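Local coordinates for putative phenazine biosynthesis PhzC/PhzF protein (Clostridium difficile, PDB 4DUN), which probably acts as an isomerase of the PhzF family, although the structure alone does not show its substrate, at the interface of chains A and B. Numbering follows the deposited sequence. Chains: chain A/B, Putative phenazine biosynthesis PhzC/PhzF protein.

All four contacts belong to one two-fold symmetric interface between identical chains. Helix 33-43 enters each of them, joined by the residues just after it in contacts 2, 3 and 4. Contact 1 lies about 18 Å from contact 2 between the centres of their C-alpha atoms. Contact 3 is about 7 Å from contact 1, sharing A:Ile39 and A:Glu42, and about 9 Å from contact 4, sharing A:Asn43 and B:Leu45. Contact 4 lies about 7 Å from contact 2, with A:Leu45, B:Glu42 and B:Asn43 in common. Because A:Glu47 and B:Glu47, the predicted catalytic residues, follow closely, pairing of the chains may help to hold the active site in shape.

Contact 1: the interface of chains A and B. Residues chain A 35, 38-39, 42, 261; chain B 17.
B:Phe17 sits in a loop with a positive phi of 77° and faces A:Leu35, A:Lys38 and A:Glu42, which point from successive turns of helix 33-43 of a PhzF-family protein. The phenyl ring is the inserted group, a large flat apolar side chain that can meet several neighbours at once. A:Lys38 CB lies over the centre of one face, 3.6 Å from the centroid of the B:Phe17 ring, in a CH-pi contact. On that same side of the ring plane A:Leu35 crosses at about a right angle, its CD1 methyl 3.7 Å from B:Phe17 CE2. With CG swung opposite the backbone N (chi1 -175°), A:Leu35 sends this branch towards the far end of the ring. A:Ile261, near the C-terminus and poorly ordered, comes from the opposite direction and brings its CD1 to 3.8 Å from B:Phe17 CZ, slightly to the other side of the plane. Branched aliphatic chains suit this end, where they offer methyls to the ring tip. A:Glu42 CB is 3.8 Å from B:Phe17 CD1, and carboxylate OE1 reaches the same edge, the carboxylate plane 72° from the ring plane. The long A:Lys38 chain is poorly ordered, but as modelled it bends at chi2 and chi3, and its terminal amine NZ is 2.7 Å from the oxygen of water 1. That water also stands 2.9 Å from the backbone O of B:Phe17, giving a polar link beside the apolar one.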
# COMPACT_ATOMS: atom_id res chain seq x y z
N LEU A 35 -14.31 -11.59 -1.63
CA LEU A 35 -14.02 -11.03 -0.31
C LEU A 35 -12.50 -11.08 -0.04
O LEU A 35 -11.96 -10.12 0.51
CB LEU A 35 -14.80 -11.73 0.80
CG LEU A 35 -14.66 -11.13 2.23
CD1 LEU A 35 -14.95 -9.63 2.27
CD2 LEU A 35 -15.55 -11.87 3.21
N LYS A 38 -11.08 -8.12 -1.84
CA LYS A 38 -11.37 -6.85 -1.13
C LYS A 38 -10.45 -6.67 0.05
O LYS A 38 -9.95 -5.55 0.27
CB LYS A 38 -12.84 -6.77 -0.66
CG LYS A 38 -13.89 -6.58 -1.79
CD LYS A 38 -13.54 -5.51 -2.83
CE LYS A 38 -13.94 -4.11 -2.44
NZ LYS A 38 -13.52 -3.12 -3.47
N ILE A 39 -10.20 -7.76 0.79
CA ILE A 39 -9.30 -7.76 1.95
C ILE A 39 -7.87 -7.42 1.51
O ILE A 39 -7.23 -6.58 2.15
CB ILE A 39 -9.35 -9.09 2.76
CG1 ILE A 39 -10.71 -9.19 3.50
CG2 ILE A 39 -8.15 -9.21 3.77
CD1 ILE A 39 -11.11 -10.66 3.91
N GLU A 42 -7.70 -3.75 0.66
CA GLU A 42 -7.79 -2.98 1.90
C GLU A 42 -6.43 -2.95 2.62
O GLU A 42 -5.98 -1.88 3.06
CB GLU A 42 -8.90 -3.55 2.82
CG GLU A 42 -9.11 -2.75 4.10
CD GLU A 42 -9.83 -1.42 4.01
OE1 GLU A 42 -10.32 -1.06 2.91
OE2 GLU A 42 -9.95 -0.75 5.06
N ILE A 261 -15.03 -9.28 10.16
CA ILE A 261 -15.96 -9.65 9.08
C ILE A 261 -16.70 -10.89 9.57
O ILE A 261 -16.06 -11.78 10.13
CB ILE A 261 -15.30 -9.87 7.68
CG1 ILE A 261 -14.61 -8.59 7.15
CG2 ILE A 261 -16.36 -10.37 6.67
CD1 ILE A 261 -13.80 -8.73 5.86
N PHE B 17 -14.63 -1.37 3.18
CA PHE B 17 -13.94 -1.25 1.87
C PHE B 17 -14.33 0.02 1.07
O PHE B 17 -13.94 0.17 -0.10
CB PHE B 17 -14.15 -2.49 0.99
CG PHE B 17 -13.90 -3.79 1.72
CD1 PHE B 17 -12.69 -4.03 2.36
CD2 PHE B 17 -14.88 -4.77 1.77
CE1 PHE B 17 -12.45 -5.23 3.04
CE2 PHE B 17 -14.64 -5.99 2.43
CZ PHE B 17 -13.44 -6.21 3.07
O HOH W 1 -12.30 -1.23 -1.99

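Contact 2: the interface of chains A and B. Residues chain A 8, 10, 21, 45, 231, 254; chain B 42-43.
B:Glu42 reaches across to A:Arg231, A:Asp10 and A:Phe254. The ionic part is a salt bridge made of two somewhat bent hydrogen bonds: NH1 and NH2 of A:Arg231 each lie 2.9 Å from B:Glu42 OE1. The long, flexible arginine can converge two N-H groups on this oxygen, which lies almost in the guanidinium plane; NH2 uses its syn lone pair, NH1 meets it nearly along the C-O axis. Within chain A, A:Arg231 NH2 also forms a salt bridge with A:Asp10 OD1 at 3.2 Å. The acid-acid pair is unusually close, A:Asp10 OD1 2.5 Å from B:Glu42 OE2 with carboxylate planes 70° apart; a shared proton would make this a hydrogen bond. A:Pro21 CD packs over the rim of one guanidinium face and probably helps to fix its orientation. Glutamate also has a methylene for the ring: CG, anti to the backbone N (chi1 -177°), lies 3.4 Å from the A:Phe254 ring centroid, and the chi2 bend (75°) turns the carboxylate to its polar partners. B:Asn43 OD1 meets that ring in plane, 3.3 Å from A:Phe254 CE2. A:Leu45 CD2 packs 3.4 Å from B:Glu42 O. The last turn of chain B helix 33-43 thus abuts strands 4-11, 20-27 and 251-259 of chain A.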
# COMPACT_ATOMS: atom_id res chain seq x y z
N ILE A 8 0.87 -9.38 9.85
CA ILE A 8 1.76 -8.73 8.89
C ILE A 8 3.15 -9.25 9.21
O ILE A 8 3.62 -9.07 10.33
CB ILE A 8 1.72 -7.19 8.86
CG1 ILE A 8 0.31 -6.67 8.51
CG2 ILE A 8 2.79 -6.67 7.86
CD1 ILE A 8 0.12 -5.14 8.73
N ASP A 10 7.32 -9.92 7.78
CA ASP A 10 8.43 -9.61 6.86
C ASP A 10 9.20 -10.90 6.56
O ASP A 10 9.77 -11.48 7.48
CB ASP A 10 9.36 -8.54 7.49
CG ASP A 10 8.67 -7.20 7.73
OD1 ASP A 10 7.58 -6.98 7.13
OD2 ASP A 10 9.18 -6.41 8.54
N PRO A 21 7.37 -7.72 2.71
CA PRO A 21 6.21 -7.79 3.61
C PRO A 21 4.96 -8.45 2.99
O PRO A 21 4.64 -8.24 1.82
CB PRO A 21 5.94 -6.32 3.97
CG PRO A 21 6.38 -5.56 2.75
CD PRO A 21 7.55 -6.35 2.16
N LEU A 45 -0.94 -4.35 0.92
CA LEU A 45 0.39 -4.94 1.00
C LEU A 45 0.68 -5.65 -0.34
O LEU A 45 -0.27 -5.99 -1.05
CB LEU A 45 0.51 -5.87 2.22
CG LEU A 45 0.50 -5.16 3.58
CD1 LEU A 45 0.42 -6.16 4.73
CD2 LEU A 45 1.72 -4.23 3.74
N ARG A 231 14.62 -2.24 1.29
CA ARG A 231 14.34 -3.01 2.50
C ARG A 231 15.45 -4.04 2.77
O ARG A 231 15.90 -4.16 3.91
CB ARG A 231 12.97 -3.68 2.41
CG ARG A 231 11.80 -2.66 2.39
CD ARG A 231 10.45 -3.35 2.26
NE ARG A 231 10.19 -4.25 3.38
CZ ARG A 231 9.44 -3.96 4.44
NH1 ARG A 231 8.81 -2.79 4.53
NH2 ARG A 231 9.29 -4.85 5.41
N PHE A 254 5.37 -8.21 12.37
CA PHE A 254 5.19 -6.77 12.56
C PHE A 254 3.93 -6.49 13.37
O PHE A 254 3.94 -5.66 14.27
CB PHE A 254 5.13 -6.03 11.20
CG PHE A 254 4.62 -4.60 11.31
CD1 PHE A 254 5.34 -3.63 12.01
CD2 PHE A 254 3.43 -4.22 10.69
CE1 PHE A 254 4.88 -2.31 12.09
CE2 PHE A 254 2.97 -2.89 10.76
CZ PHE A 254 3.70 -1.95 11.47
N GLU B 42 5.62 0.53 6.48
CA GLU B 42 5.29 -0.89 6.67
C GLU B 42 3.79 -1.13 6.42
O GLU B 42 3.42 -2.08 5.71
CB GLU B 42 5.72 -1.36 8.07
CG GLU B 42 5.48 -2.85 8.31
CD GLU B 42 6.43 -3.84 7.66
OE1 GLU B 42 7.42 -3.42 7.02
OE2 GLU B 42 6.18 -5.06 7.83
N ASN B 43 2.93 -0.25 6.96
CA ASN B 43 1.49 -0.35 6.74
C ASN B 43 1.12 -0.16 5.26
O ASN B 43 0.21 -0.84 4.75
CB ASN B 43 0.77 0.68 7.59
CG ASN B 43 0.75 0.31 9.04
OD1 ASN B 43 0.75 -0.87 9.40
ND2 ASN B 43 0.67 1.31 9.91

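Contact 3: the interface of chains A and B. Residues chain A 6, 39, 42-43, 259; chain B 8, 45, 254-255.
B:Phe254 packs against A:Ile259 and carries much of this contact, in which strand 251-259 of each chain takes part. A:Ile259 crosses the ring at a slant, its CG2 methyl 3.6 Å from B:Phe254 CE1 and its CD1 3.7 Å from B:Phe254 CZ. Both methyls lie on the side of the ring plane opposite A:Glu42 CG, offset beyond the CE1/CZ end, so the ring is held between A:Glu42 and A:Ile259. A beta-branched residue fits here because it suits a strand and presents methyls in two directions. A:Asn43 meets the ring edge, and B:Leu45 the backbone O of A:Glu42, as their twins do in the exchanged chains. A:Ile39 adds its CG2, 4.0 Å from B:Phe254 CZ, from a turn earlier in helix 33-43. Further along, with chi1 at -166°, B:Met255 sets its CG 3.8 Å from A:Ile259 CG1. The A:Tyr6 side chain crosses that of B:Met255 at about a right angle, its ring carbon CD2 3.9 Å from B:Met255 CG. An antiparallel beta bridge between A:Ile259 and B:Met255 sets these two side by side, and B:Ile8 supports the phenyl ring from its own chain, with CB at the ring edge. The site thus couples sheet to sheet and helix to strand, and probably helps to hold the two PhzF chains together as a dimer.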
# COMPACT_ATOMS: atom_id res chain seq x y z
N TYR A 6 -5.25 -12.21 11.68
CA TYR A 6 -4.52 -11.50 10.63
C TYR A 6 -3.15 -11.07 11.15
O TYR A 6 -3.03 -10.62 12.30
CB TYR A 6 -5.35 -10.29 10.11
CG TYR A 6 -4.62 -9.51 9.04
CD1 TYR A 6 -4.33 -10.09 7.80
CD2 TYR A 6 -4.11 -8.24 9.30
CE1 TYR A 6 -3.56 -9.42 6.85
CE2 TYR A 6 -3.35 -7.56 8.35
CZ TYR A 6 -3.08 -8.15 7.13
OH TYR A 6 -2.35 -7.49 6.18
N ILE A 39 -10.20 -7.76 0.79
CA ILE A 39 -9.30 -7.76 1.95
C ILE A 39 -7.87 -7.42 1.51
O ILE A 39 -7.23 -6.58 2.15
CB ILE A 39 -9.35 -9.09 2.76
CG1 ILE A 39 -10.71 -9.19 3.50
CG2 ILE A 39 -8.15 -9.21 3.77
CD1 ILE A 39 -11.11 -10.66 3.91
N GLU A 42 -7.70 -3.75 0.66
CA GLU A 42 -7.79 -2.98 1.90
C GLU A 42 -6.43 -2.95 2.62
O GLU A 42 -5.98 -1.88 3.06
CB GLU A 42 -8.90 -3.55 2.82
CG GLU A 42 -9.11 -2.75 4.10
CD GLU A 42 -9.83 -1.42 4.01
OE1 GLU A 42 -10.32 -1.06 2.91
OE2 GLU A 42 -9.95 -0.75 5.06
N ASN A 43 -5.75 -4.10 2.69
CA ASN A 43 -4.42 -4.17 3.29
C ASN A 43 -3.39 -3.34 2.51
O ASN A 43 -2.51 -2.71 3.11
CB ASN A 43 -3.96 -5.62 3.36
CG ASN A 43 -4.69 -6.39 4.43
OD1 ASN A 43 -5.09 -5.84 5.46
ND2 ASN A 43 -4.81 -7.70 4.25
N ILE A 259 -9.44 -9.40 11.70
CA ILE A 259 -10.29 -8.70 10.73
C ILE A 259 -11.71 -8.97 11.16
O ILE A 259 -12.10 -10.13 11.33
CB ILE A 259 -9.97 -9.09 9.27
CG1 ILE A 259 -8.56 -8.53 8.87
CG2 ILE A 259 -11.08 -8.62 8.32
CD1 ILE A 259 -7.97 -9.13 7.61
N ILE B 8 -7.14 -0.30 11.61
CA ILE B 8 -7.34 0.11 10.22
C ILE B 8 -8.80 0.52 10.13
O ILE B 8 -9.68 -0.29 10.41
CB ILE B 8 -6.97 -0.94 9.14
CG1 ILE B 8 -5.49 -1.33 9.23
CG2 ILE B 8 -7.34 -0.37 7.74
CD1 ILE B 8 -5.11 -2.57 8.36
N LEU B 45 -0.49 2.14 3.98
CA LEU B 45 -1.80 2.76 3.83
C LEU B 45 -1.59 4.24 3.46
O LEU B 45 -0.52 4.78 3.74
CB LEU B 45 -2.65 2.56 5.10
CG LEU B 45 -3.11 1.12 5.36
CD1 LEU B 45 -3.77 0.99 6.73
CD2 LEU B 45 -4.05 0.63 4.25
N PHE B 254 -11.95 -1.94 10.14
CA PHE B 254 -11.58 -3.10 9.32
C PHE B 254 -10.79 -4.12 10.14
O PHE B 254 -11.04 -5.32 10.05
CB PHE B 254 -10.75 -2.67 8.08
CG PHE B 254 -10.07 -3.83 7.37
CD1 PHE B 254 -10.82 -4.83 6.76
CD2 PHE B 254 -8.68 -3.89 7.30
CE1 PHE B 254 -10.19 -5.88 6.08
CE2 PHE B 254 -8.05 -4.95 6.62
CZ PHE B 254 -8.80 -5.94 6.02
N MET B 255 -9.81 -3.65 10.92
CA MET B 255 -8.89 -4.55 11.61
C MET B 255 -8.43 -3.90 12.90
O MET B 255 -8.18 -2.69 12.93
CB MET B 255 -7.69 -4.81 10.65
CG MET B 255 -6.77 -5.98 11.03
SD MET B 255 -5.64 -5.63 12.41
CE MET B 255 -4.82 -4.12 11.79

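Contact 4: the interface of chains A and B. Residues chain A 43-45; chain B 42-45.
A:Asn44 and B:Asn44 face one another at the two-fold axis of this PhzF-family pair, each just beyond the C-terminal end of helix 33-43. Both have positive phi (59°), a left-handed backbone conformation that asparagine tolerates better than most residues. In A:Asn44 the CB methylene passes 3.9 Å from the backbone O of B:Asn44, and CG, the amide carbon, is equally far from that oxygen. A chi1 of -157° turns the side chain away from its own nitrogen and towards the partner, and at the tip ND2 of A:Asn44 donates a hydrogen bond of 2.9 Å to O of B:Asn44. The bond is quite straight, 164° at the hydrogen, and meets the carbonyl nearly end-on, with the acceptor close to the donor amide plane. The twin bond runs back from ND2 of B:Asn44 to O of A:Asn44. The two amides are almost parallel, and their ND2 donors come close without bonding each other. A short polar amide suits the spot, supplying an N-H to a carbonyl that has left the helix. Beside the pair, water 2 lies 2.6 Å from the backbone O of A:Asn43 and 2.6 Å from that of B:Asn43, bridging the helix ends, while A:Leu45 and B:Leu45 turn their CD2 methyls towards the opposite helix.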
# COMPACT_ATOMS: atom_id res chain seq x y z
N ASN A 43 -5.75 -4.10 2.69
CA ASN A 43 -4.42 -4.17 3.29
C ASN A 43 -3.39 -3.34 2.51
O ASN A 43 -2.51 -2.71 3.11
CB ASN A 43 -3.96 -5.62 3.36
CG ASN A 43 -4.69 -6.39 4.43
OD1 ASN A 43 -5.09 -5.84 5.46
ND2 ASN A 43 -4.81 -7.70 4.25
N ASN A 44 -3.50 -3.35 1.17
CA ASN A 44 -2.60 -2.66 0.24
C ASN A 44 -1.13 -3.14 0.39
O ASN A 44 -0.20 -2.42 0.01
CB ASN A 44 -2.68 -1.13 0.38
CG ASN A 44 -2.22 -0.45 -0.89
OD1 ASN A 44 -2.50 -0.93 -2.00
ND2 ASN A 44 -1.43 0.61 -0.74
N LEU A 45 -0.94 -4.35 0.92
CA LEU A 45 0.39 -4.94 1.00
C LEU A 45 0.68 -5.65 -0.34
O LEU A 45 -0.27 -5.99 -1.05
CB LEU A 45 0.51 -5.87 2.22
CG LEU A 45 0.50 -5.16 3.58
CD1 LEU A 45 0.42 -6.16 4.73
CD2 LEU A 45 1.72 -4.23 3.74
N GLU B 42 5.62 0.53 6.48
CA GLU B 42 5.29 -0.89 6.67
C GLU B 42 3.79 -1.13 6.42
O GLU B 42 3.42 -2.08 5.71
CB GLU B 42 5.72 -1.36 8.07
CG GLU B 42 5.48 -2.85 8.31
CD GLU B 42 6.43 -3.84 7.66
OE1 GLU B 42 7.42 -3.42 7.02
OE2 GLU B 42 6.18 -5.06 7.83
N ASN B 43 2.93 -0.25 6.96
CA ASN B 43 1.49 -0.35 6.74
C ASN B 43 1.12 -0.16 5.26
O ASN B 43 0.21 -0.84 4.75
CB ASN B 43 0.77 0.68 7.59
CG ASN B 43 0.75 0.31 9.04
OD1 ASN B 43 0.75 -0.87 9.40
ND2 ASN B 43 0.67 1.31 9.91
N ASN B 44 1.83 0.76 4.57
CA ASN B 44 1.60 1.12 3.17
C ASN B 44 0.17 1.65 2.92
O ASN B 44 -0.33 1.61 1.79
CB ASN B 44 1.92 -0.04 2.21
CG ASN B 44 2.24 0.47 0.83
OD1 ASN B 44 2.89 1.53 0.68
ND2 ASN B 44 1.70 -0.19 -0.19
N LEU B 45 -0.49 2.14 3.98
CA LEU B 45 -1.80 2.76 3.83
C LEU B 45 -1.59 4.24 3.46
O LEU B 45 -0.52 4.78 3.74
CB LEU B 45 -2.65 2.56 5.10
CG LEU B 45 -3.11 1.12 5.36
CD1 LEU B 45 -3.77 0.99 6.73
CD2 LEU B 45 -4.05 0.63 4.25
O HOH W 2 -1.62 -2.51 5.56